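Side-chain contacts in regulator of polyketide synthase expression (Bifidobacterium adolescentis, PDB 3ONQ), which has no established function but carries a PucR-type C-terminal helix-turn-helix domain and probably binds DNA to regulate transcription: residues 135-138 and 139-143; 196-199 and 200-204; 43-46 and 47-50; 103-107 and 108-112. All coordinates share one frame; numbering follows the deposited sequence.

How the interactions relate
All four contacts are local, each made within a helix or at one of its ends. Interaction 1 lies deepest, its centre about 7 Å from the centre of the chain, in the middle of helix 132-149; interaction 3, at the end of helix 39-48, is also buried, whereas interactions 2 and 4 are only partly so. Interactions 1 and 3 both pack on strand 94-100, and interactions 1 and 4 share strands 55-61 and 124-131. Interaction 2 stands apart in the helical C-terminal region, its centre about 48 Å from that of interaction 3. Chemistry follows place: a water bridge in interaction 1, a methyl over an indole in interaction 3, and threonine-gripped carbonyls at the helix starts of interactions 2 and 4.

Interaction 1 (135-138 and 139-143); sequences GASH and ALRET
Residues 135-138 and 139-143 form one unbroken run of helix, in which the backbone amides of Ala139, Leu140, Arg141 and Glu142 each bond to the carbonyl four residues earlier, as in Glu142 N to His138 O at 2.9 Å. The same pair, His138 and Glu142, carries the main side-chain contact. The imidazole swings toward the following turn because CG of His138 is anti to its backbone N (chi1 -170°), while CG of Glu142 sits between N and the carbonyl carbon (chi1 65°) and passes 3.2 Å from His138 O. The ring and carboxylate planes are 27° apart, yet the groups do not bond directly: His138 NE2 and Glu142 OE1 are 3.5 Å apart and badly aligned for a hydrogen bond. A water joins them instead. It lies in the plane of the imidazole at its edge, 2.8 Å from His138 NE2, and donates to Glu142 OE1 across another 2.8 Å. The same OE1 forms a salt bridge with Arg130, which probably keeps the carboxylate negative, and Tyr176 stacks on the imidazole. One turn on, Thr143 OG1 bonds to Ala139 O at 2.8 Å; this carbonyl also receives Thr143 N, the two donors arriving from opposite faces of its plane. Helix 132-149 is the helical link of a beta-alpha-beta unit between strands 124-131 and 160-161. Its small residues Ala136 and Ala139 rest on strands 55-61 and 94-100, Leu140 meets Leu96, and Ser137 and Arg141 bond to the carbonyls of Leu32 and Leu33 at the end of helix 21-33.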
# COMPACT_ATOMS: atom_id res chain seq x y z
N GLY B 135 9.22 -7.81 2.53
CA GLY B 135 9.97 -8.19 3.72
C GLY B 135 11.46 -7.98 3.52
O GLY B 135 12.15 -7.49 4.41
N ALA B 136 11.95 -8.36 2.34
CA ALA B 136 13.33 -8.11 1.97
C ALA B 136 13.68 -6.63 2.14
O ALA B 136 14.70 -6.28 2.73
CB ALA B 136 13.58 -8.57 0.53
N SER B 137 12.82 -5.76 1.62
CA SER B 137 13.06 -4.31 1.75
C SER B 137 13.05 -3.90 3.22
O SER B 137 13.90 -3.13 3.67
CB SER B 137 12.01 -3.52 0.98
OG SER B 137 12.23 -2.12 1.11
N HIS B 138 12.08 -4.42 3.96
CA HIS B 138 12.00 -4.20 5.40
C HIS B 138 13.27 -4.66 6.14
O HIS B 138 13.83 -3.92 6.95
CB HIS B 138 10.77 -4.94 5.97
CG HIS B 138 10.46 -4.59 7.39
ND1 HIS B 138 9.29 -4.97 8.02
CD2 HIS B 138 11.16 -3.87 8.31
CE1 HIS B 138 9.29 -4.51 9.25
NE2 HIS B 138 10.41 -3.84 9.46
N ALA B 139 13.72 -5.88 5.85
CA ALA B 139 14.92 -6.43 6.50
C ALA B 139 16.15 -5.57 6.23
O ALA B 139 16.92 -5.26 7.13
CB ALA B 139 15.16 -7.89 6.03
N LEU B 140 16.35 -5.19 4.97
CA LEU B 140 17.49 -4.36 4.64
C LEU B 140 17.42 -2.96 5.28
O LEU B 140 18.43 -2.43 5.75
CB LEU B 140 17.66 -4.26 3.13
CG LEU B 140 18.21 -5.55 2.50
CD1 LEU B 140 18.11 -5.54 0.97
CD2 LEU B 140 19.65 -5.74 2.93
N ARG B 141 16.24 -2.37 5.31
CA ARG B 141 16.12 -1.03 5.87
C ARG B 141 16.25 -1.03 7.40
O ARG B 141 16.96 -0.19 7.96
CB ARG B 141 14.84 -0.35 5.39
CG ARG B 141 14.93 0.11 3.94
CD ARG B 141 13.66 0.77 3.44
NE ARG B 141 13.30 1.98 4.19
CZ ARG B 141 13.72 3.20 3.89
NH1 ARG B 141 14.53 3.40 2.87
NH2 ARG B 141 13.33 4.24 4.62
N GLU B 142 15.61 -1.96 8.09
CA GLU B 142 15.77 -1.99 9.55
C GLU B 142 17.22 -2.25 9.90
O GLU B 142 17.72 -1.76 10.93
CB GLU B 142 14.83 -3.01 10.22
CG GLU B 142 15.11 -4.48 9.88
CD GLU B 142 13.92 -5.37 10.23
OE1 GLU B 142 13.17 -5.04 11.18
OE2 GLU B 142 13.71 -6.39 9.55
N THR B 143 17.91 -3.00 9.05
CA THR B 143 19.33 -3.28 9.26
C THR B 143 20.15 -1.99 9.05
O THR B 143 20.96 -1.62 9.90
CB THR B 143 19.84 -4.40 8.34
OG1 THR B 143 19.19 -5.63 8.69
CG2 THR B 143 21.35 -4.58 8.50
O HOH W 1 11.52 -2.90 11.82

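Interaction 2 (196-199 and 200-204); sequences DPTY and LTVST. With SO4 (sulfate ion), chain R.
Thr201, Val202 and Ser203 send their backbone amides to the carbonyls of Pro197, Thr198 and Tyr199, so residues 196-199 and 200-204 wind into the opening turns of helix 198-207. Pro197 O is held twice: Thr201 N approaches it nearly along the C=O axis, and Thr201 OG1 bonds at 2.8 Å from 46° above the carbonyl plane. That hydroxyl reaches back because it lies beside its own backbone N (chi1 -55°), and Arg229 of helix 223-237 gives it a further partner. Asp196 supplies the capping bond. Its OD2 accepts Thr198 N at 3.1 Å from above the carboxylate plane, and takes Thr198 OG1 at 2.6 Å on the syn lone pair. A water bridges the first turn, donating to Asp196 O and accepting from Leu200 N at 2.8 Å. CG of Tyr199 is anti to its backbone N (chi1 179°), and the phenol OH donates to sulfate O4 at 2.7 Å, with the ion at the ring edge. Arg190 and Arg258 also bond to this sulfate, and Arg190 makes a cation-pi contact with the ring. A phenylalanine in place of Tyr199 lacks the hydroxyl and would probably leave sulfate O4 without this donor, loosening the ion between the two arginines. Leu189 and Leu254 pack against the Tyr199 side chain, joining helix 198-207 to helices 175-190 and 244-261. A phenol and two guanidinium groups thus make a small site suited to an anion; the sulfate itself probably came from the crystallisation liquor.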
# COMPACT_ATOMS: atom_id res chain seq x y z
N ASP B 196 -8.32 -0.38 32.25
CA ASP B 196 -7.10 -1.05 32.71
C ASP B 196 -6.08 0.02 33.12
O ASP B 196 -5.84 0.95 32.37
CB ASP B 196 -6.53 -1.94 31.61
CG ASP B 196 -5.30 -2.70 32.06
OD1 ASP B 196 -5.45 -3.82 32.60
OD2 ASP B 196 -4.19 -2.19 31.88
N PRO B 197 -5.49 -0.12 34.33
CA PRO B 197 -4.61 0.90 34.92
C PRO B 197 -3.15 0.87 34.44
O PRO B 197 -2.38 1.78 34.81
CB PRO B 197 -4.65 0.57 36.42
CG PRO B 197 -4.85 -0.91 36.44
CD PRO B 197 -5.76 -1.22 35.27
N THR B 198 -2.76 -0.12 33.64
CA THR B 198 -1.35 -0.30 33.29
C THR B 198 -0.76 0.95 32.62
O THR B 198 0.26 1.47 33.05
CB THR B 198 -1.12 -1.54 32.39
OG1 THR B 198 -1.81 -2.67 32.94
CG2 THR B 198 0.35 -1.87 32.28
N TYR B 199 -1.41 1.43 31.56
CA TYR B 199 -0.92 2.58 30.81
C TYR B 199 -0.77 3.82 31.68
O TYR B 199 0.26 4.50 31.65
CB TYR B 199 -1.86 2.90 29.64
CG TYR B 199 -1.43 4.11 28.83
CD1 TYR B 199 -0.53 3.98 27.77
CD2 TYR B 199 -1.91 5.38 29.12
CE1 TYR B 199 -0.13 5.08 27.03
CE2 TYR B 199 -1.51 6.49 28.39
CZ TYR B 199 -0.63 6.33 27.34
OH TYR B 199 -0.23 7.41 26.60
N LEU B 200 -1.80 4.12 32.45
CA LEU B 200 -1.74 5.28 33.34
C LEU B 200 -0.56 5.14 34.30
O LEU B 200 0.14 6.11 34.58
CB LEU B 200 -3.04 5.43 34.11
CG LEU B 200 -3.06 6.52 35.18
CD1 LEU B 200 -2.91 7.90 34.54
CD2 LEU B 200 -4.36 6.43 35.96
N THR B 201 -0.32 3.92 34.78
CA THR B 201 0.71 3.69 35.80
C THR B 201 2.11 3.84 35.22
O THR B 201 2.97 4.47 35.84
CB THR B 201 0.59 2.30 36.47
OG1 THR B 201 -0.72 2.15 37.01
CG2 THR B 201 1.62 2.17 37.60
N VAL B 202 2.35 3.28 34.05
CA VAL B 202 3.63 3.45 33.37
C VAL B 202 3.85 4.93 33.05
O VAL B 202 4.92 5.49 33.29
CB VAL B 202 3.66 2.64 32.05
CG1 VAL B 202 4.89 2.99 31.23
CG2 VAL B 202 3.62 1.14 32.34
N SER B 203 2.83 5.57 32.50
CA SER B 203 2.95 6.97 32.12
C SER B 203 3.29 7.81 33.35
O SER B 203 4.17 8.66 33.32
CB SER B 203 1.62 7.45 31.54
OG SER B 203 1.69 8.83 31.24
N THR B 204 2.57 7.56 34.44
CA THR B 204 2.76 8.34 35.65
C THR B 204 4.14 8.06 36.23
O THR B 204 4.81 8.96 36.69
CB THR B 204 1.69 8.00 36.71
OG1 THR B 204 0.38 8.23 36.16
CG2 THR B 204 1.88 8.85 37.93
S SO4 R . -3.00 10.01 27.49
O1 SO4 R . -2.21 10.14 28.71
O2 SO4 R . -4.23 9.25 27.74
O3 SO4 R . -3.34 11.34 26.98
O4 SO4 R . -2.20 9.31 26.49
O HOH W 2 -4.46 3.19 32.05

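Interaction 3 (43-46 and 47-50)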
# COMPACT_ATOMS: atom_id res chain seq x y z
N SER B 43 10.27 -8.68 -10.25
CA SER B 43 10.88 -9.24 -11.45
C SER B 43 12.41 -9.35 -11.32
O SER B 43 13.00 -10.36 -11.70
CB SER B 43 10.50 -8.44 -12.71
OG SER B 43 9.13 -8.60 -13.04
N LEU B 44 13.05 -8.32 -10.80
CA LEU B 44 14.49 -8.38 -10.61
C LEU B 44 14.86 -9.53 -9.68
O LEU B 44 15.80 -10.28 -9.94
CB LEU B 44 15.03 -7.07 -10.05
CG LEU B 44 14.96 -5.87 -10.99
CD1 LEU B 44 15.55 -4.66 -10.29
CD2 LEU B 44 15.68 -6.14 -12.28
N MSE B 45 14.13 -9.67 -8.58
CA MSE B 45 14.42 -10.76 -7.64
C MSE B 45 14.12 -12.11 -8.31
O MSE B 45 14.85 -13.08 -8.14
CB MSE B 45 13.63 -10.59 -6.35
CG MSE B 45 14.03 -9.34 -5.56
SE MSE B 45 15.82 -9.53 -4.80
CE MSE B 45 15.26 -10.40 -3.14
N ASN B 46 13.03 -12.16 -9.08
CA ASN B 46 12.75 -13.35 -9.89
C ASN B 46 13.95 -13.76 -10.73
O ASN B 46 14.34 -14.91 -10.74
CB ASN B 46 11.58 -13.07 -10.83
CG ASN B 46 10.30 -13.71 -10.38
OD1 ASN B 46 10.29 -14.86 -9.94
ND2 ASN B 46 9.20 -12.96 -10.49
N ILE B 47 14.51 -12.80 -11.45
CA ILE B 47 15.64 -13.05 -12.33
C ILE B 47 16.85 -13.57 -11.56
O ILE B 47 17.59 -14.42 -12.06
CB ILE B 47 16.03 -11.75 -13.09
CG1 ILE B 47 15.03 -11.50 -14.22
CG2 ILE B 47 17.44 -11.84 -13.63
CD1 ILE B 47 14.81 -10.03 -14.53
N LEU B 48 17.03 -13.06 -10.35
CA LEU B 48 18.13 -13.49 -9.49
C LEU B 48 17.89 -14.87 -8.89
O LEU B 48 18.83 -15.50 -8.40
CB LEU B 48 18.35 -12.48 -8.36
CG LEU B 48 19.06 -11.18 -8.77
CD1 LEU B 48 19.10 -10.21 -7.59
CD2 LEU B 48 20.47 -11.50 -9.26
N GLY B 49 16.65 -15.34 -8.90
CA GLY B 49 16.35 -16.69 -8.44
C GLY B 49 15.49 -16.74 -7.18
O GLY B 49 15.19 -17.81 -6.66
N TRP B 50 15.08 -15.59 -6.68
CA TRP B 50 14.21 -15.57 -5.52
C TRP B 50 12.76 -15.79 -5.92
O TRP B 50 12.03 -14.84 -6.24
CB TRP B 50 14.34 -14.26 -4.78
CG TRP B 50 15.71 -13.98 -4.29
CD1 TRP B 50 16.83 -13.78 -5.03
CD2 TRP B 50 16.09 -13.81 -2.92
NE1 TRP B 50 17.90 -13.52 -4.20
CE2 TRP B 50 17.47 -13.53 -2.90
CE3 TRP B 50 15.39 -13.86 -1.71
CZ2 TRP B 50 18.17 -13.30 -1.72
CZ3 TRP B 50 16.10 -13.64 -0.52
CH2 TRP B 50 17.47 -13.37 -0.54
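Met45, present as selenomethionine, lays its terminal methyl over one face of the Trp50 indole, at the Schellman motif that ends helix 39-48. The methyl CE stands 3.7 Å from the centroid of the five-membered ring, 20° off its normal, a CH-pi contact; SE of Met45 follows over the same Trp50 ring, 4.4 Å from its centroid and 9° off the normal, which makes this a Met-aromatic contact as well. The Met45 chain bends at chi2 and again at chi3, which folds the methyl onto the indole while the two side chains run side by side in the same direction. SE also touches Leu48 CD1.

The backbone sets this pairing. Met45 O accepts Trp50 N at 2.9 Å, a bond that probably helps to place the indole beside the methionine, and more weakly Gly49 N, which also bonds to Asn46 O. Gly49 takes a positive phi of 114°, where a side chain would jam against the preceding carbonyl oxygen. Farther out, Phe54 meets the indole edge-to-face, and Leu98 of strand 94-100 touches both Met45 and Trp50. Leu44, Ile47 and Leu48 pack on helix 21-33, while Ser43 OG bonds to Glu30 of the second subunit, so the helix lies between its own fold and a neighbouring chain. The closest meeting of the two side chains is Met45 CE to Trp50 CD2, 3.5 Å, at the fusion of the two rings.

Interaction 4 (103-107 and 108-112)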
# COMPACT_ATOMS: atom_id res chain seq x y z
N GLY B 103 16.85 -24.34 3.37
CA GLY B 103 17.80 -25.34 3.82
C GLY B 103 18.14 -25.07 5.27
O GLY B 103 17.24 -24.88 6.09
N ALA B 104 19.43 -25.01 5.58
CA ALA B 104 19.86 -24.72 6.95
C ALA B 104 20.20 -23.25 7.18
O ALA B 104 20.73 -22.90 8.24
CB ALA B 104 21.04 -25.60 7.36
N VAL B 105 19.91 -22.40 6.20
CA VAL B 105 20.18 -20.97 6.35
C VAL B 105 19.10 -20.34 7.23
O VAL B 105 18.04 -19.96 6.74
CB VAL B 105 20.21 -20.24 5.01
CG1 VAL B 105 20.57 -18.76 5.23
CG2 VAL B 105 21.19 -20.91 4.06
N THR B 106 19.37 -20.27 8.52
CA THR B 106 18.48 -19.61 9.47
C THR B 106 19.26 -18.48 10.16
O THR B 106 20.49 -18.47 10.11
CB THR B 106 17.91 -20.60 10.48
OG1 THR B 106 18.97 -21.22 11.21
CG2 THR B 106 17.10 -21.67 9.74
N PRO B 107 18.55 -17.53 10.78
CA PRO B 107 19.21 -16.29 11.22
C PRO B 107 20.37 -16.47 12.20
O PRO B 107 21.47 -16.01 11.89
CB PRO B 107 18.07 -15.50 11.87
CG PRO B 107 16.84 -16.01 11.18
CD PRO B 107 17.10 -17.48 11.01
N GLU B 108 20.15 -17.11 13.34
CA GLU B 108 21.22 -17.21 14.34
C GLU B 108 22.41 -18.04 13.84
O GLU B 108 23.56 -17.63 13.99
CB GLU B 108 20.70 -17.75 15.68
CG GLU B 108 19.66 -16.85 16.34
CD GLU B 108 20.24 -15.52 16.87
OE1 GLU B 108 21.47 -15.43 17.06
OE2 GLU B 108 19.45 -14.57 17.10
N VAL B 109 22.13 -19.19 13.25
CA VAL B 109 23.18 -20.03 12.69
C VAL B 109 23.97 -19.31 11.59
O VAL B 109 25.20 -19.39 11.52
CB VAL B 109 22.62 -21.37 12.17
CG1 VAL B 109 23.65 -22.11 11.32
CG2 VAL B 109 22.16 -22.22 13.34
N THR B 110 23.28 -18.58 10.72
CA THR B 110 23.97 -17.87 9.66
C THR B 110 24.82 -16.74 10.24
O THR B 110 25.95 -16.53 9.84
CB THR B 110 23.01 -17.30 8.61
OG1 THR B 110 22.26 -18.37 8.03
CG2 THR B 110 23.78 -16.60 7.51
N CYS B 111 24.25 -16.03 11.21
CA CYS B 111 24.97 -14.94 11.83
C CYS B 111 26.25 -15.45 12.51
O CYS B 111 27.31 -14.84 12.38
CB CYS B 111 24.07 -14.20 12.82
SG CYS B 111 24.85 -12.80 13.64
N THR B 112 26.16 -16.58 13.20
CA THR B 112 27.33 -17.16 13.84
C THR B 112 28.39 -17.54 12.82
O THR B 112 29.58 -17.31 13.05
CB THR B 112 26.97 -18.41 14.68
OG1 THR B 112 26.20 -18.01 15.82
CG2 THR B 112 28.25 -19.09 15.17
O HOH W 3 19.37 -20.20 13.69
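Thr106 O is gripped by two donors of one residue, Thr110: the hydroxyl OG1 at 2.7 Å and the backbone N at 2.9 Å. The amide comes in almost head-on (C=O...N angle 165°), whereas the hydroxyl sits 39° above the carbonyl plane. With chi1 at -60°, OG1 of Thr110 lies beside its own backbone N, which brings both donors to the same oxygen. The hydroxyl also packs against a methyl, Val105 CG1, at 3.3 Å. Thr106 occupies the N-cap position of helix 107-114, although its side chain makes no capping bond. Its OG1 acts through water instead: the water is 2.7 Å from Thr106 OG1 and accepts Val109 N at 3.0 Å, so an amide of the first turn is met indirectly. Thr106 OG1 further rests on Val109 CB at 3.8 Å. Pro107 opens the helix, its O receiving Cys111 N at 2.9 Å. Replacing Thr110 with a valine would probably cost Thr106 O its hydroxyl donor, leaving the backbone N of that residue to hold the carbonyl across this contact. Toward the sheet, Val105, Pro107 and Thr110 lie on Phe57 of strand 55-61, and Pro107 and Cys111 also touch Leu126 of strand 124-131. Glu108, for its part, forms a salt bridge with Arg161. The helix start thus divides its polar work: a buried threonine hydroxyl spends its proton on the loop carbonyl where it packs toward the sheet, while a more exposed threonine uses water to reach a first-turn amide.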